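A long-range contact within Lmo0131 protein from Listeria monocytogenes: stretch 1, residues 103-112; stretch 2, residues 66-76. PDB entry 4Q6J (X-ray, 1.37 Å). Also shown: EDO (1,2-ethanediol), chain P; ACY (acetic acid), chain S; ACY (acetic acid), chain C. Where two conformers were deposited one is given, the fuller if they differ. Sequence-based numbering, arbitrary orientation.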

ATOM      1  N   THR B 103       4.224  23.992  -5.275  1.00 13.66           N
ATOM      2  CA  THR B 103       5.371  24.478  -5.991  1.00 17.64           C
ATOM      3  C   THR B 103       5.332  24.029  -7.459  1.00 17.49           C
ATOM      4  O   THR B 103       5.552  24.828  -8.368  1.00 17.75           O
ATOM      5  CB  THR B 103       6.646  24.058  -5.279  1.00 21.80           C
ATOM      6  OG1 THR B 103       6.784  24.823  -4.068  1.00 26.05           O
ATOM      7  CG2 THR B 103       7.821  24.309  -6.153  1.00 27.52           C
ATOM      8  N   TYR B 104       5.015  22.763  -7.697  1.00 15.85           N
ATOM      9  CA  TYR B 104       4.834  22.319  -9.075  1.00 12.97           C
ATOM     10  C   TYR B 104       3.632  22.971  -9.719  1.00 11.93           C
ATOM     11  O   TYR B 104       3.698  23.397 -10.838  1.00 13.51           O
ATOM     12  CB  TYR B 104       4.661  20.806  -9.204  1.00 15.63           C
ATOM     13  CG  TYR B 104       4.483  20.454 -10.660  1.00 17.65           C
ATOM     14  CD1 TYR B 104       5.548  20.521 -11.518  1.00 20.37           C
ATOM     15  CD2 TYR B 104       3.235  20.121 -11.186  1.00 18.94           C
ATOM     16  CE1 TYR B 104       5.399  20.239 -12.847  1.00 18.52           C
ATOM     17  CE2 TYR B 104       3.079  19.841 -12.526  1.00 13.84           C
ATOM     18  CZ  TYR B 104       4.164  19.915 -13.352  1.00 14.15           C
ATOM     19  OH  TYR B 104       4.053  19.673 -14.702  1.00 15.37           O
HETATM   20  N   MSE B 105       2.512  23.011  -9.023  1.00 12.70           N
HETATM   21  CA  MSE B 105       1.278  23.432  -9.663  1.00 15.51           C
HETATM   22  C   MSE B 105       1.283  24.922  -9.947  1.00 20.24           C
HETATM   23  O   MSE B 105       0.518  25.423 -10.764  1.00 26.53           O
HETATM   24  CB  MSE B 105       0.058  23.004  -8.840  1.00 13.20           C
HETATM   25  CG  MSE B 105      -0.189  21.475  -8.874  1.00 15.79           C
HETATM   26 SE   MSE B 105      -0.607  20.758 -10.681  1.00 22.18          SE
HETATM   27  CE  MSE B 105      -2.506  21.263 -10.706  1.00 20.77           C
ATOM     28  N   THR B 106       2.165  25.639  -9.272  1.00 20.77           N
ATOM     29  CA  THR B 106       2.333  27.067  -9.516  1.00 14.93           C
ATOM     30  C   THR B 106       3.137  27.278 -10.760  1.00 16.06           C
ATOM     31  O   THR B 106       2.770  28.058 -11.606  1.00 20.30           O
ATOM     32  CB  THR B 106       3.027  27.730  -8.352  1.00 21.97           C
ATOM     33  OG1 THR B 106       2.066  27.907  -7.308  1.00 26.29           O
ATOM     34  CG2 THR B 106       3.588  29.078  -8.768  1.00 19.48           C
ATOM     35  N   PHE B 107       4.228  26.548 -10.893  1.00 17.96           N
ATOM     36  CA  PHE B 107       4.934  26.552 -12.159  1.00 17.28           C
ATOM     37  C   PHE B 107       4.080  26.153 -13.365  1.00 14.54           C
ATOM     38  O   PHE B 107       4.232  26.720 -14.440  1.00 14.26           O
ATOM     39  CB  PHE B 107       6.122  25.621 -12.121  1.00 22.34           C
ATOM     40  CG  PHE B 107       6.872  25.619 -13.391  1.00 30.13           C
ATOM     41  CD1 PHE B 107       7.522  26.773 -13.815  1.00 39.34           C
ATOM     42  CD2 PHE B 107       6.889  24.507 -14.199  1.00 32.89           C
ATOM     43  CE1 PHE B 107       8.211  26.795 -15.004  1.00 38.79           C
ATOM     44  CE2 PHE B 107       7.590  24.526 -15.367  1.00 31.32           C
ATOM     45  CZ  PHE B 107       8.247  25.670 -15.770  1.00 33.65           C
ATOM     46  N   LEU B 108       3.214  25.159 -13.177  1.00 12.78           N
ATOM     47  CA  LEU B 108       2.421  24.661 -14.283  1.00 13.49           C
ATOM     48  C   LEU B 108       1.388  25.699 -14.684  1.00 14.62           C
ATOM     49  O   LEU B 108       1.156  25.946 -15.851  1.00 15.12           O
ATOM     50  CB  LEU B 108       1.742  23.328 -13.943  1.00 14.18           C
ATOM     51  CG  LEU B 108       0.803  22.823 -15.060  1.00 13.28           C
ATOM     52  CD1 LEU B 108       1.543  22.557 -16.346  1.00 14.26           C
ATOM     53  CD2 LEU B 108       0.020  21.598 -14.662  1.00 13.39           C
ATOM     54  N   HIS B 109       0.757  26.297 -13.698  1.00 17.98           N
ATOM     55  CA  HIS B 109      -0.174  27.392 -13.907  1.00 17.81           C
ATOM     56  C   HIS B 109       0.476  28.529 -14.675  1.00 13.13           C
ATOM     57  O   HIS B 109      -0.136  29.145 -15.551  1.00 15.92           O
ATOM     58  CB  HIS B 109      -0.620  27.923 -12.552  1.00 13.54           C
ATOM     59  CG  HIS B 109      -1.346  29.218 -12.631  1.00 14.38           C
ATOM     60  ND1 HIS B 109      -0.715  30.408 -12.920  1.00 18.06           N
ATOM     61  CD2 HIS B 109      -2.651  29.518 -12.446  1.00 23.28           C
ATOM     62  CE1 HIS B 109      -1.602  31.385 -12.922  1.00 15.79           C
ATOM     63  NE2 HIS B 109      -2.783  30.871 -12.632  1.00 24.66           N
ATOM     64  N   ASP B 110       1.715  28.834 -14.307  1.00 13.67           N
ATOM     65  CA  ASP B 110       2.458  29.917 -14.930  1.00 14.56           C
ATOM     66  C   ASP B 110       2.860  29.575 -16.344  1.00 16.79           C
ATOM     67  O   ASP B 110       2.740  30.400 -17.252  1.00 15.00           O
ATOM     68  CB  ASP B 110       3.724  30.171 -14.149  1.00 19.44           C
ATOM     69  CG  ASP B 110       3.469  30.877 -12.870  1.00 20.82           C
ATOM     70  OD1 ASP B 110       2.291  31.086 -12.511  1.00 28.91           O
ATOM     71  OD2 ASP B 110       4.463  31.220 -12.214  1.00 30.02           O
ATOM     72  N   TYR B 111       3.374  28.370 -16.521  1.00 11.80           N
ATOM     73  CA  TYR B 111       3.722  27.901 -17.842  1.00 12.82           C
ATOM     74  C   TYR B 111       2.482  27.832 -18.772  1.00 11.69           C
ATOM     75  O   TYR B 111       2.537  28.225 -19.932  1.00 14.44           O
ATOM     76  CB  TYR B 111       4.442  26.550 -17.770  1.00 17.25           C
ATOM     77  CG  TYR B 111       5.017  26.171 -19.101  1.00 14.37           C
ATOM     78  CD1 TYR B 111       4.245  25.525 -20.048  1.00 15.39           C
ATOM     79  CD2 TYR B 111       6.315  26.499 -19.428  1.00 17.24           C
ATOM     80  CE1 TYR B 111       4.739  25.210 -21.269  1.00 15.94           C
ATOM     81  CE2 TYR B 111       6.834  26.186 -20.648  1.00 16.49           C
ATOM     82  CZ  TYR B 111       6.038  25.550 -21.577  1.00 17.31           C
ATOM     83  OH  TYR B 111       6.544  25.232 -22.807  1.00 20.56           O
ATOM     84  N   VAL B 112       1.375  27.329 -18.254  1.00 12.58           N
ATOM     85  CA  VAL B 112       0.117  27.328 -19.003  1.00 16.41           C
ATOM     86  C   VAL B 112      -0.335  28.743 -19.389  1.00 13.61           C
ATOM     87  O   VAL B 112      -0.607  29.032 -20.539  1.00 14.31           O
ATOM     88  CB  VAL B 112      -1.011  26.587 -18.225  1.00 14.23           C
ATOM     89  CG1 VAL B 112      -2.351  26.810 -18.887  1.00 16.81           C
ATOM     90  CG2 VAL B 112      -0.695  25.102 -18.158  1.00 13.38           C
TER
HETATM   91  C1  EDO P 305       5.278  22.844 -17.736  1.00 35.65           C
HETATM   92  O1  EDO P 305       6.419  22.556 -18.552  1.00 25.73           O
HETATM   93  C2  EDO P 305       5.382  22.275 -16.313  1.00 33.97           C
HETATM   94  O2  EDO P 305       5.837  20.912 -16.237  1.00 17.39           O
HETATM   95  C   ACY S 308       6.879  21.141  -2.737  1.00 25.35           C
HETATM   96  O   ACY S 308       6.958  22.245  -2.190  1.00 26.69           O
HETATM   97  OXT ACY S 308       5.817  20.734  -3.229  1.00 28.66           O
HETATM   98  CH3 ACY S 308       8.078  20.250  -2.788  1.00 28.55           C
HETATM   99  C   ACY C 308       4.176  21.951  -1.569  1.00 25.35           C
HETATM  100  O   ACY C 308       4.607  22.836  -2.314  1.00 26.69           O
HETATM  101  OXT ACY C 308       4.937  21.186  -0.959  1.00 28.66           O
HETATM  102  CH3 ACY C 308       2.702  21.767  -1.410  1.00 28.55           C
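Stretch 2 66-76: TREMQDFVAET

Residues 66-76 form a helix that runs alongside the helix of residues 103-112 in nearly the same direction, with a signed crossing angle of -24° and a closest axial approach of 11.3 Å. Both backbones keep the regular i to i+4 pattern, as in Asp 71 N to Arg 67 O (2.9 Å) and Tyr 111 N to Phe 107 O (2.8 Å). The register pairs Tyr 104 with Arg 67 (CA to CA 9.1 Å), Leu 108 with Ala 74 (CA to CA 8.2 Å) and Tyr 111 with Glu 75 (CA to CA 8.4 Å). At such spacing long side chains carry the contact, which buries 392 Å² in all, and no direct hydrogen bond crosses it.

Tyr 104 has the largest share, 74 Å². Its CA-to-CB bond points sideways, but the t rotamer of chi1 brings the ring to stretch 2. The guanidinium of Arg 67, which contributes 66 Å², lies with one face over Tyr 104 CD1 (3.7 Å from Arg 67 CZ) and meets the edge of the tyrosine ring. Arg 67 also starts sideways and reaches across with its end; its NH2 comes within 3.0 Å of Phe 107 CD2, obliquely to that ring. Within stretch 2, a salt bridge from Arg 67 NE to Asp 71 OD1 (2.6 Å) ties the arginine to the carboxylate one turn on. Asp 71 OD1 in turn stands 3.9 Å from Tyr 104 CE1, at the ring edge.

The phenol end of Tyr 104 approaches Gln 70, with OH 4.0 Å from Gln 70 CB. Water 1 bridges the helices here, accepting from Tyr 104 OH (2.7 Å) and donating to the backbone Gln 70 O (3.1 Å).

Farther along, Tyr 111 (55 Å²) points toward stretch 2 and sets its OH 3.4 Å from Glu 75 CG. Water 2 makes a second bridge, hydrogen-bonded to Tyr 111 OH (2.5 Å) and donating to Glu 75 O (2.9 Å). Between the two tyrosines the apolar contact is slight: Leu 108 CD1 rests 4.2 Å from Ala 74 CB.

A 1,2-ethanediol, probably from the crystallisation liquor, occupies space between the helices. Its O2 donates to Asp 71 OD1 (2.6 Å), and its C1 lies over one face of Tyr 111, 3.6 Å from Tyr 111 CG, and equally 3.6 Å from Ala 74 CB. The diol thus touches both helices where their own side chains meet only sparsely.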

ATOM      1  N   THR B  66      11.786  12.473 -12.664  1.00 21.99           N
ATOM      2  CA  THR B  66      10.347  12.651 -12.754  1.00 22.60           C
ATOM      3  C   THR B  66      10.004  14.078 -13.168  1.00 20.48           C
ATOM      4  O   THR B  66       9.043  14.286 -13.864  1.00 17.13           O
ATOM      5  CB  THR B  66       9.567  12.296 -11.455  1.00 25.78           C
ATOM      6  OG1 THR B  66      10.161  12.923 -10.329  1.00 39.24           O
ATOM      7  CG2 THR B  66       9.507  10.799 -11.227  1.00 25.94           C
ATOM      8  N   ARG B  67      10.782  15.054 -12.724  1.00 17.92           N
ATOM      9  CA  ARG B  67      10.466  16.423 -13.052  1.00 16.86           C
ATOM     10  C   ARG B  67      10.664  16.718 -14.534  1.00 19.50           C
ATOM     11  O   ARG B  67       9.789  17.329 -15.156  1.00 17.96           O
ATOM     12  CB  ARG B  67      11.229  17.402 -12.185  1.00 22.01           C
ATOM     13  CG  ARG B  67      10.850  18.842 -12.489  1.00 18.94           C
ATOM     14  CD  ARG B  67       9.356  19.099 -12.491  1.00 21.23           C
ATOM     15  NE  ARG B  67       9.112  20.454 -12.962  1.00 20.78           N
ATOM     16  CZ  ARG B  67       9.067  21.533 -12.181  1.00 28.40           C
ATOM     17  NH1 ARG B  67       9.202  21.437 -10.864  1.00 26.29           N
ATOM     18  NH2 ARG B  67       8.869  22.724 -12.719  1.00 28.37           N
ATOM     19  N   GLU B  68      11.803  16.277 -15.073  0.69 16.93           N
ATOM     20  CA  GLU B  68      12.125  16.365 -16.500  0.69 21.16           C
ATOM     21  C   GLU B  68      11.001  15.790 -17.356  0.69 16.29           C
ATOM     22  O   GLU B  68      10.594  16.363 -18.358  0.69 18.45           O
ATOM     23  CB  GLU B  68      13.407  15.574 -16.810  0.69 20.21           C
ATOM     24  CG  GLU B  68      14.713  16.277 -16.430  0.69 30.82           C
ATOM     25  CD  GLU B  68      15.288  15.837 -15.086  0.69 26.10           C
ATOM     26  OE1 GLU B  68      16.510  15.973 -14.920  0.69 24.04           O
ATOM     27  OE2 GLU B  68      14.534  15.384 -14.194  0.69 25.28           O
HETATM   28  N   MSE B  69      10.509  14.636 -16.947  1.00 16.76           N
HETATM   29  CA  MSE B  69       9.551  13.915 -17.731  1.00 13.55           C
HETATM   30  C   MSE B  69       8.230  14.672 -17.762  1.00 15.38           C
HETATM   31  O   MSE B  69       7.672  14.887 -18.843  1.00 20.72           O
HETATM   32  CB  MSE B  69       9.399  12.482 -17.203  1.00 21.22           C
HETATM   33  CG  MSE B  69       8.798  11.529 -18.206  1.00 22.64           C
HETATM   34 SE   MSE B  69       8.114   9.913 -17.378  0.62 22.15          SE
HETATM   35  CE  MSE B  69       7.473  10.762 -15.781  1.00 24.23           C
ATOM     36  N   GLN B  70       7.751  15.097 -16.590  1.00 14.33           N
ATOM     37  CA  GLN B  70       6.510  15.886 -16.493  1.00 15.30           C
ATOM     38  C   GLN B  70       6.609  17.128 -17.342  1.00 12.64           C
ATOM     39  O   GLN B  70       5.706  17.434 -18.086  1.00 14.49           O
ATOM     40  CB  GLN B  70       6.177  16.305 -15.045  1.00 19.44           C
ATOM     41  CG  GLN B  70       5.708  15.215 -14.146  1.00 24.37           C
ATOM     42  CD  GLN B  70       4.534  14.408 -14.688  1.00 17.12           C
ATOM     43  OE1 GLN B  70       3.596  14.933 -15.304  1.00 15.10           O
ATOM     44  NE2 GLN B  70       4.595  13.113 -14.463  1.00 15.89           N
ATOM     45  N   ASP B  71       7.733  17.835 -17.209  1.00 14.94           N
ATOM     46  CA  ASP B  71       7.961  19.065 -17.938  1.00 13.72           C
ATOM     47  C   ASP B  71       7.870  18.779 -19.440  1.00 13.52           C
ATOM     48  O   ASP B  71       7.177  19.483 -20.175  1.00 15.42           O
ATOM     49  CB  ASP B  71       9.324  19.680 -17.555  1.00 15.82           C
ATOM     50  CG  ASP B  71       9.329  20.370 -16.166  1.00 14.41           C
ATOM     51  OD1 ASP B  71       8.296  20.466 -15.474  1.00 14.01           O
ATOM     52  OD2 ASP B  71      10.410  20.838 -15.754  1.00 18.11           O
ATOM     53  N   PHE B  72       8.546  17.721 -19.879  1.00 15.18           N
ATOM     54  CA  PHE B  72       8.482  17.281 -21.269  1.00 12.83           C
ATOM     55  C   PHE B  72       7.024  17.092 -21.700  1.00 15.77           C
ATOM     56  O   PHE B  72       6.578  17.653 -22.700  1.00 13.88           O
ATOM     57  CB  PHE B  72       9.259  15.959 -21.484  1.00 15.00           C
ATOM     58  CG  PHE B  72       9.012  15.335 -22.853  1.00 18.52           C
ATOM     59  CD1 PHE B  72       9.809  15.653 -23.937  1.00 14.49           C
ATOM     60  CD2 PHE B  72       7.946  14.476 -23.066  1.00 15.24           C
ATOM     61  CE1 PHE B  72       9.546  15.099 -25.187  1.00 16.77           C
ATOM     62  CE2 PHE B  72       7.687  13.946 -24.297  1.00 15.70           C
ATOM     63  CZ  PHE B  72       8.469  14.251 -25.350  1.00 18.97           C
ATOM     64  N   VAL B  73       6.299  16.277 -20.936  1.00 14.28           N
ATOM     65  CA  VAL B  73       4.902  15.965 -21.212  1.00 14.64           C
ATOM     66  C   VAL B  73       4.071  17.248 -21.326  1.00 14.12           C
ATOM     67  O   VAL B  73       3.338  17.415 -22.274  1.00 12.94           O
ATOM     68  CB  VAL B  73       4.351  14.999 -20.132  1.00 17.14           C
ATOM     69  CG1 VAL B  73       2.864  14.871 -20.185  1.00 15.99           C
ATOM     70  CG2 VAL B  73       5.020  13.648 -20.294  1.00 11.53           C
ATOM     71  N   ALA B  74       4.220  18.170 -20.389  1.00 11.20           N
ATOM     72  CA  ALA B  74       3.414  19.370 -20.438  1.00 12.30           C
ATOM     73  C   ALA B  74       3.779  20.288 -21.598  1.00 12.16           C
ATOM     74  O   ALA B  74       2.905  20.823 -22.281  1.00 13.45           O
ATOM     75  CB  ALA B  74       3.493  20.098 -19.149  1.00 15.50           C
ATOM     76  N   GLU B  75       5.064  20.486 -21.824  1.00 11.18           N
ATOM     77  CA  GLU B  75       5.467  21.378 -22.896  1.00 15.74           C
ATOM     78  C   GLU B  75       5.141  20.856 -24.292  1.00 12.85           C
ATOM     79  O   GLU B  75       4.683  21.602 -25.151  1.00 13.59           O
ATOM     80  CB  GLU B  75       6.939  21.711 -22.751  1.00 20.96           C
ATOM     81  CG  GLU B  75       7.162  22.256 -21.387  1.00 24.44           C
ATOM     82  CD  GLU B  75       8.576  22.702 -21.116  1.00 42.09           C
ATOM     83  OE1 GLU B  75       9.380  22.800 -22.077  1.00 47.04           O
ATOM     84  OE2 GLU B  75       8.873  22.963 -19.923  1.00 41.34           O
ATOM     85  N   THR B  76       5.394  19.574 -24.503  1.00 12.09           N
ATOM     86  CA  THR B  76       5.054  18.919 -25.745  1.00 14.01           C
ATOM     87  C   THR B  76       3.548  18.993 -25.989  1.00 12.56           C
ATOM     88  O   THR B  76       3.115  19.286 -27.098  1.00 16.44           O
ATOM     89  CB  THR B  76       5.469  17.458 -25.704  1.00 13.00           C
ATOM     90  OG1 THR B  76       6.845  17.410 -25.405  1.00 14.30           O
ATOM     91  CG2 THR B  76       5.226  16.781 -27.023  1.00 12.70           C
TER
HETATM   92  O   HOH W   1       3.159  17.709 -16.367  1.00 16.05           O
HETATM   93  O   HOH W   2       4.917  24.454 -24.577  1.00 18.41           O